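PDB 3LQY: putative isochorismatase hydrolase from Oleispira antarctica, which is a putative hydrolase of the isochorismatase-like family, its function inferred from that family. Local coordinates for residues I13-N17 / D18-T22; T159-A162 / A163-H166. One frame throughout, in Å; residues are numbered along the deposited sequence.

Each contact is local, made within its own unbroken run of chain; their centres are about 18 Å apart and their nearest atoms about 9 Å apart. Contact 1 is buried: it follows strand 8-13 of the parallel sheet and turns through a short 3-10 segment on the way to helix 33-49. Contact 2 is more peripheral and only partly buried; there strand 158-160 of the small antiparallel hairpin passes into helix 162-173. They share no helix or strand. Both rest on backbone N-H to carbonyl bonds, to which contact 1 adds aromatic edges and a water-bridged carboxylate, and contact 2 the aliphatic packing of a valine pair at a helix start.

Contact 1: residues I13-N17 / D18-T22; sequences IDFQN and DYFST
Tyr19 folds back over the chain that precedes it, so that the edge of its ring meets the backbone oxygen of Asp14, with CD2 3.2 Å from Asp14 O and near the ring plane. Its CG lies beside the backbone N and opposite the carbonyl carbon (chi1 -75°), which carries the ring back alongside residues 14 to 16 and sets the phenol near the Asp14 carboxylate. A water closes the gap between them: it is hydrogen-bonded to Asp14 OD2 at 2.6 Å and to Tyr19 OH, and lies in the plane of the tyrosine ring.

Two backbone bonds span the turn. Tyr19 N gives Gln16 O a bond of 3.0 Å, and Phe20 N reaches Asn17 O almost straight (170°), although from above that carbonyl's plane. Just upstream, Phe15 is the centre of an inverse gamma turn, closed by a weak bond from Gln16 N to Asp14 O. This bend lies at the C-terminal end of strand 8-13 in the parallel sheet, where isochorismatase-like hydrolases carry the aspartate of their Asp-Lys-Cys triad; the weak, long ion pair of Asp14 with Lys93 is consistent with that role.

Packing is close where Phe20 turns its ring edge to the backbone: Gln16 O sits in the ring plane, 3.2 Å from Phe20 CD2. Farther out, Phe20 CZ approaches Phe15 CD1 at 4.1 Å, the two side chains crossing at about a right angle, and His79 stacks on the Phe20 ring. The polar ends of the turn are tied down by the surrounding chain, Asp18 through Phe69 N and Lys27 N, and Asn17 through Asp74 O. Beyond Phe20 the chain comes out to solvent at Ser21 and Thr22, where Thr22 OG1 bonds to Glu34.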
ATOM      1  N   ILE A  13       2.218  -0.048  -0.367  1.00 51.11           N
ATOM      2  CA  ILE A  13       2.351   0.149   1.079  1.00 48.78           C
ATOM      3  C   ILE A  13       2.483  -1.169   1.808  1.00 46.27           C
ATOM      4  O   ILE A  13       1.528  -1.913   1.920  1.00 43.19           O
ATOM      5  CB  ILE A  13       1.094   0.896   1.663  1.00 46.23           C
ATOM      6  CG1 ILE A  13       0.873   2.238   0.954  1.00 49.29           C
ATOM      7  CG2 ILE A  13       1.287   1.109   3.172  1.00 47.52           C
ATOM      8  CD1 ILE A  13       2.000   3.249   1.148  1.00 50.63           C
ATOM      9  N   ASP A  14       3.706  -1.473   2.256  1.00 48.82           N
ATOM     10  CA  ASP A  14       3.967  -2.501   3.225  1.00 47.40           C
ATOM     11  C   ASP A  14       3.482  -3.881   2.824  1.00 46.83           C
ATOM     12  O   ASP A  14       2.879  -4.576   3.634  1.00 45.36           O
ATOM     13  CB  ASP A  14       3.401  -2.174   4.619  1.00 47.11           C
ATOM     14  CG  ASP A  14       3.953  -0.895   5.232  1.00 50.84           C
ATOM     15  OD1 ASP A  14       4.848  -0.270   4.656  1.00 51.99           O
ATOM     16  OD2 ASP A  14       3.411  -0.481   6.313  1.00 51.55           O
ATOM     17  N   PHE A  15       3.812  -4.329   1.613  1.00 47.85           N
ATOM     18  CA  PHE A  15       3.523  -5.709   1.270  1.00 47.42           C
ATOM     19  C   PHE A  15       4.700  -6.541   1.827  1.00 48.10           C
ATOM     20  O   PHE A  15       5.562  -6.994   1.082  1.00 49.35           O
ATOM     21  CB  PHE A  15       3.388  -5.894  -0.252  1.00 48.56           C
ATOM     22  CG  PHE A  15       1.977  -5.845  -0.780  1.00 51.37           C
ATOM     23  CD1 PHE A  15       1.001  -6.700  -0.289  1.00 49.16           C
ATOM     24  CD2 PHE A  15       1.645  -4.999  -1.816  1.00 52.95           C
ATOM     25  CE1 PHE A  15      -0.242  -6.717  -0.800  1.00 51.72           C
ATOM     26  CE2 PHE A  15       0.375  -5.001  -2.346  1.00 52.09           C
ATOM     27  CZ  PHE A  15      -0.590  -5.853  -1.829  1.00 50.65           C
ATOM     28  N   GLN A  16       4.764  -6.662   3.155  1.00 46.16           N
ATOM     29  CA  GLN A  16       5.866  -7.250   3.868  1.00 46.10           C
ATOM     30  C   GLN A  16       5.515  -8.626   4.401  1.00 44.73           C
ATOM     31  O   GLN A  16       4.359  -8.949   4.670  1.00 43.43           O
ATOM     32  CB  GLN A  16       6.322  -6.329   4.993  1.00 46.16           C
ATOM     33  CG  GLN A  16       6.933  -5.045   4.476  1.00 47.23           C
ATOM     34  CD  GLN A  16       6.988  -3.989   5.538  1.00 49.62           C
ATOM     35  OE1 GLN A  16       6.162  -3.068   5.532  1.00 49.68           O
ATOM     36  NE2 GLN A  16       7.918  -4.096   6.453  1.00 49.01           N
ATOM     37  N   ASN A  17       6.546  -9.476   4.477  1.00 47.30           N
ATOM     38  CA  ASN A  17       6.361 -10.874   4.813  1.00 47.08           C
ATOM     39  C   ASN A  17       5.492 -11.174   6.015  1.00 46.23           C
ATOM     40  O   ASN A  17       4.659 -12.100   5.983  1.00 46.48           O
ATOM     41  CB  ASN A  17       7.730 -11.524   5.031  1.00 47.86           C
ATOM     42  CG  ASN A  17       8.469 -11.780   3.723  1.00 50.57           C
ATOM     43  OD1 ASN A  17       7.856 -12.090   2.703  1.00 48.30           O
ATOM     44  ND2 ASN A  17       9.786 -11.637   3.749  1.00 52.92           N
ATOM     45  N   ASP A  18       5.693 -10.453   7.115  1.00 46.06           N
ATOM     46  CA  ASP A  18       4.839 -10.702   8.331  1.00 45.36           C
ATOM     47  C   ASP A  18       3.324 -10.677   8.142  1.00 43.49           C
ATOM     48  O   ASP A  18       2.578 -11.157   9.015  1.00 44.43           O
ATOM     49  CB  ASP A  18       5.216  -9.776   9.512  1.00 44.64           C
ATOM     50  CG  ASP A  18       6.474 -10.217  10.280  1.00 48.27           C
ATOM     51  OD1 ASP A  18       6.759 -11.431  10.342  1.00 53.13           O
ATOM     52  OD2 ASP A  18       7.210  -9.338  10.812  1.00 49.34           O
ATOM     53  N   TYR A  19       2.876 -10.113   7.030  1.00 42.16           N
ATOM     54  CA  TYR A  19       1.461 -10.037   6.687  1.00 41.95           C
ATOM     55  C   TYR A  19       0.877 -11.230   5.974  1.00 42.80           C
ATOM     56  O   TYR A  19      -0.319 -11.379   5.907  1.00 41.94           O
ATOM     57  CB  TYR A  19       1.174  -8.772   5.850  1.00 41.26           C
ATOM     58  CG  TYR A  19       1.148  -7.444   6.600  1.00 37.73           C
ATOM     59  CD1 TYR A  19       0.902  -7.394   7.960  1.00 43.62           C
ATOM     60  CD2 TYR A  19       1.304  -6.247   5.913  1.00 38.41           C
ATOM     61  CE1 TYR A  19       0.776  -6.180   8.625  1.00 43.40           C
ATOM     62  CE2 TYR A  19       1.206  -4.992   6.558  1.00 39.60           C
ATOM     63  CZ  TYR A  19       0.954  -4.983   7.931  1.00 40.71           C
ATOM     64  OH  TYR A  19       0.883  -3.777   8.573  1.00 43.46           O
ATOM     65  N   PHE A  20       1.707 -12.148   5.530  1.00 43.93           N
ATOM     66  CA  PHE A  20       1.265 -13.239   4.674  1.00 45.90           C
ATOM     67  C   PHE A  20       1.185 -14.520   5.497  1.00 46.95           C
ATOM     68  O   PHE A  20       2.227 -15.026   6.018  1.00 48.08           O
ATOM     69  CB  PHE A  20       2.331 -13.458   3.598  1.00 45.98           C
ATOM     70  CG  PHE A  20       2.363 -12.400   2.519  1.00 46.73           C
ATOM     71  CD1 PHE A  20       1.900 -12.691   1.264  1.00 47.35           C
ATOM     72  CD2 PHE A  20       2.871 -11.114   2.776  1.00 45.57           C
ATOM     73  CE1 PHE A  20       1.967 -11.723   0.228  1.00 51.27           C
ATOM     74  CE2 PHE A  20       2.924 -10.136   1.785  1.00 45.00           C
ATOM     75  CZ  PHE A  20       2.482 -10.437   0.499  1.00 49.38           C
ATOM     76  N   SER A  21       0.019 -15.133   5.569  1.00 47.61           N
ATOM     77  CA  SER A  21      -0.084 -16.381   6.321  1.00 50.55           C
ATOM     78  C   SER A  21       0.721 -17.524   5.646  1.00 50.36           C
ATOM     79  O   SER A  21       1.108 -18.479   6.333  1.00 52.91           O
ATOM     80  CB  SER A  21      -1.514 -16.804   6.502  1.00 53.30           C
ATOM     81  OG  SER A  21      -2.127 -16.957   5.243  1.00 59.59           O
ATOM     82  N   THR A  22       0.995 -17.406   4.337  1.00 48.51           N
ATOM     83  CA  THR A  22       1.890 -18.347   3.638  1.00 50.03           C
ATOM     84  C   THR A  22       3.361 -18.139   3.987  1.00 49.45           C
ATOM     85  O   THR A  22       4.189 -18.982   3.614  1.00 49.29           O
ATOM     86  CB  THR A  22       1.696 -18.299   2.082  1.00 50.01           C
ATOM     87  OG1 THR A  22       2.037 -16.997   1.572  1.00 51.02           O
ATOM     88  CG2 THR A  22       0.248 -18.625   1.670  1.00 55.32           C
TER
HETATM   89  O   HOH W   1       1.202  -1.736   6.994  1.00 42.99           O

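Contact 2: residues T159-A162 / A163-H166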
ATOM      1  N   THR A 159     -17.512  -8.026  16.555  1.00 62.45           N
ATOM      2  CA  THR A 159     -16.420  -8.568  15.721  1.00 60.28           C
ATOM      3  C   THR A 159     -16.828  -8.292  14.280  1.00 58.06           C
ATOM      4  O   THR A 159     -17.941  -8.637  13.893  1.00 61.57           O
ATOM      5  CB  THR A 159     -16.217 -10.102  15.929  1.00 64.42           C
ATOM      6  OG1 THR A 159     -15.721 -10.356  17.244  1.00 67.89           O
ATOM      7  CG2 THR A 159     -15.215 -10.650  14.944  1.00 59.29           C
ATOM      8  N   VAL A 160     -16.001  -7.576  13.530  1.00 52.35           N
ATOM      9  CA  VAL A 160     -16.302  -7.246  12.142  1.00 50.40           C
ATOM     10  C   VAL A 160     -15.313  -8.089  11.294  1.00 50.80           C
ATOM     11  O   VAL A 160     -14.107  -7.884  11.368  1.00 48.52           O
ATOM     12  CB  VAL A 160     -16.034  -5.753  11.846  1.00 47.34           C
ATOM     13  CG1 VAL A 160     -16.534  -5.383  10.446  1.00 47.73           C
ATOM     14  CG2 VAL A 160     -16.693  -4.850  12.923  1.00 48.55           C
ATOM     15  N   PRO A 161     -15.826  -9.019  10.481  1.00 53.47           N
ATOM     16  CA  PRO A 161     -14.904  -9.792   9.650  1.00 53.66           C
ATOM     17  C   PRO A 161     -14.149  -8.877   8.684  1.00 50.99           C
ATOM     18  O   PRO A 161     -14.614  -7.761   8.378  1.00 49.25           O
ATOM     19  CB  PRO A 161     -15.837 -10.706   8.870  1.00 57.52           C
ATOM     20  CG  PRO A 161     -17.100 -10.720   9.626  1.00 58.50           C
ATOM     21  CD  PRO A 161     -17.229  -9.431  10.272  1.00 55.91           C
ATOM     22  N   ALA A 162     -12.987  -9.340   8.249  1.00 49.31           N
ATOM     23  CA  ALA A 162     -12.129  -8.609   7.330  1.00 47.23           C
ATOM     24  C   ALA A 162     -12.834  -8.134   6.064  1.00 47.14           C
ATOM     25  O   ALA A 162     -12.582  -7.040   5.594  1.00 46.77           O
ATOM     26  CB  ALA A 162     -10.866  -9.512   6.961  1.00 46.53           C
ATOM     27  N   ALA A 163     -13.741  -8.918   5.506  1.00 50.40           N
ATOM     28  CA  ALA A 163     -14.434  -8.473   4.276  1.00 51.55           C
ATOM     29  C   ALA A 163     -15.261  -7.199   4.523  1.00 51.44           C
ATOM     30  O   ALA A 163     -15.423  -6.337   3.622  1.00 49.84           O
ATOM     31  CB  ALA A 163     -15.323  -9.555   3.759  1.00 54.79           C
ATOM     32  N   GLN A 164     -15.803  -7.100   5.737  1.00 53.18           N
ATOM     33  CA  GLN A 164     -16.638  -5.967   6.091  1.00 54.14           C
ATOM     34  C   GLN A 164     -15.809  -4.771   6.513  1.00 49.86           C
ATOM     35  O   GLN A 164     -16.177  -3.635   6.197  1.00 49.33           O
ATOM     36  CB  GLN A 164     -17.654  -6.350   7.131  1.00 56.33           C
ATOM     37  CG  GLN A 164     -18.864  -7.014   6.460  1.00 64.49           C
ATOM     38  CD  GLN A 164     -19.958  -7.259   7.434  1.00 73.72           C
ATOM     39  OE1 GLN A 164     -19.680  -7.497   8.606  1.00 79.86           O
ATOM     40  NE2 GLN A 164     -21.216  -7.222   6.973  1.00 75.00           N
ATOM     41  N   VAL A 165     -14.672  -5.025   7.162  1.00 47.87           N
ATOM     42  CA  VAL A 165     -13.730  -3.960   7.483  1.00 44.80           C
ATOM     43  C   VAL A 165     -13.309  -3.282   6.182  1.00 43.74           C
ATOM     44  O   VAL A 165     -13.452  -2.052   6.004  1.00 43.30           O
ATOM     45  CB  VAL A 165     -12.548  -4.505   8.229  1.00 45.70           C
ATOM     46  CG1 VAL A 165     -11.409  -3.444   8.363  1.00 42.44           C
ATOM     47  CG2 VAL A 165     -13.004  -5.201   9.606  1.00 46.40           C
ATOM     48  N   HIS A 166     -12.844  -4.114   5.268  1.00 43.90           N
ATOM     49  CA  HIS A 166     -12.408  -3.700   3.935  1.00 43.79           C
ATOM     50  C   HIS A 166     -13.462  -2.932   3.154  1.00 44.87           C
ATOM     51  O   HIS A 166     -13.202  -1.850   2.617  1.00 43.78           O
ATOM     52  CB  HIS A 166     -11.922  -4.970   3.180  1.00 44.68           C
ATOM     53  CG  HIS A 166     -11.228  -4.682   1.893  1.00 46.89           C
ATOM     54  ND1 HIS A 166      -9.894  -4.339   1.838  1.00 52.04           N
ATOM     55  CD2 HIS A 166     -11.645  -4.797   0.606  1.00 52.46           C
ATOM     56  CE1 HIS A 166      -9.530  -4.209   0.572  1.00 51.83           C
ATOM     57  NE2 HIS A 166     -10.571  -4.492  -0.197  1.00 50.76           N
TER
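Val160 and Val165 face each other across the start of helix 162-173, forming a hydrophobic staple: Pro161 is the N-cap, and the valine just before it packs on the fourth residue after it. The two side chains meet at a slant, Val160 CG1 lying 3.6 Å from Val165 CG2. Val160 places CG1 opposite its own backbone N (chi1 -172°), which swings this methyl over the first turn, while its other methyl stays apart from the contact. Val165 answers with CG2 alone, and the same methyl also lies close to two backbone oxygens, at 3.3 Å from Pro161 O and 3.4 Å from Val160 O. Leu153, on the partner strand of the hairpin, also touches Val165.

Gln164 is turned differently. Its side chain runs at about a right angle to Val160, touching it through CB at 3.6 Å from Val160 CG1. Farther along, the chain lies side by side with the proline, pointing the same way, and its OE1 comes 3.5 Å from Pro161 CD. This is the exposed flank of the junction; on the buried flank, Ala162 rests against Val31.

The cap carbonyl is gripped twice. Val165 N approaches Pro161 O in the carbonyl plane, and Gln164 N approaches from above it with a more bent bond (131°). Asp152 OD1 takes the N-H of Ala162 at the helix start. The His166 side chain heads away from this junction to bond Thr123 OG1 through ND1, and a glycerol, probably from the crystallisation liquor, lies about 4 Å from that side chain; the backbone N of His166 donates to Ala162 O at 3.0 Å and 169°.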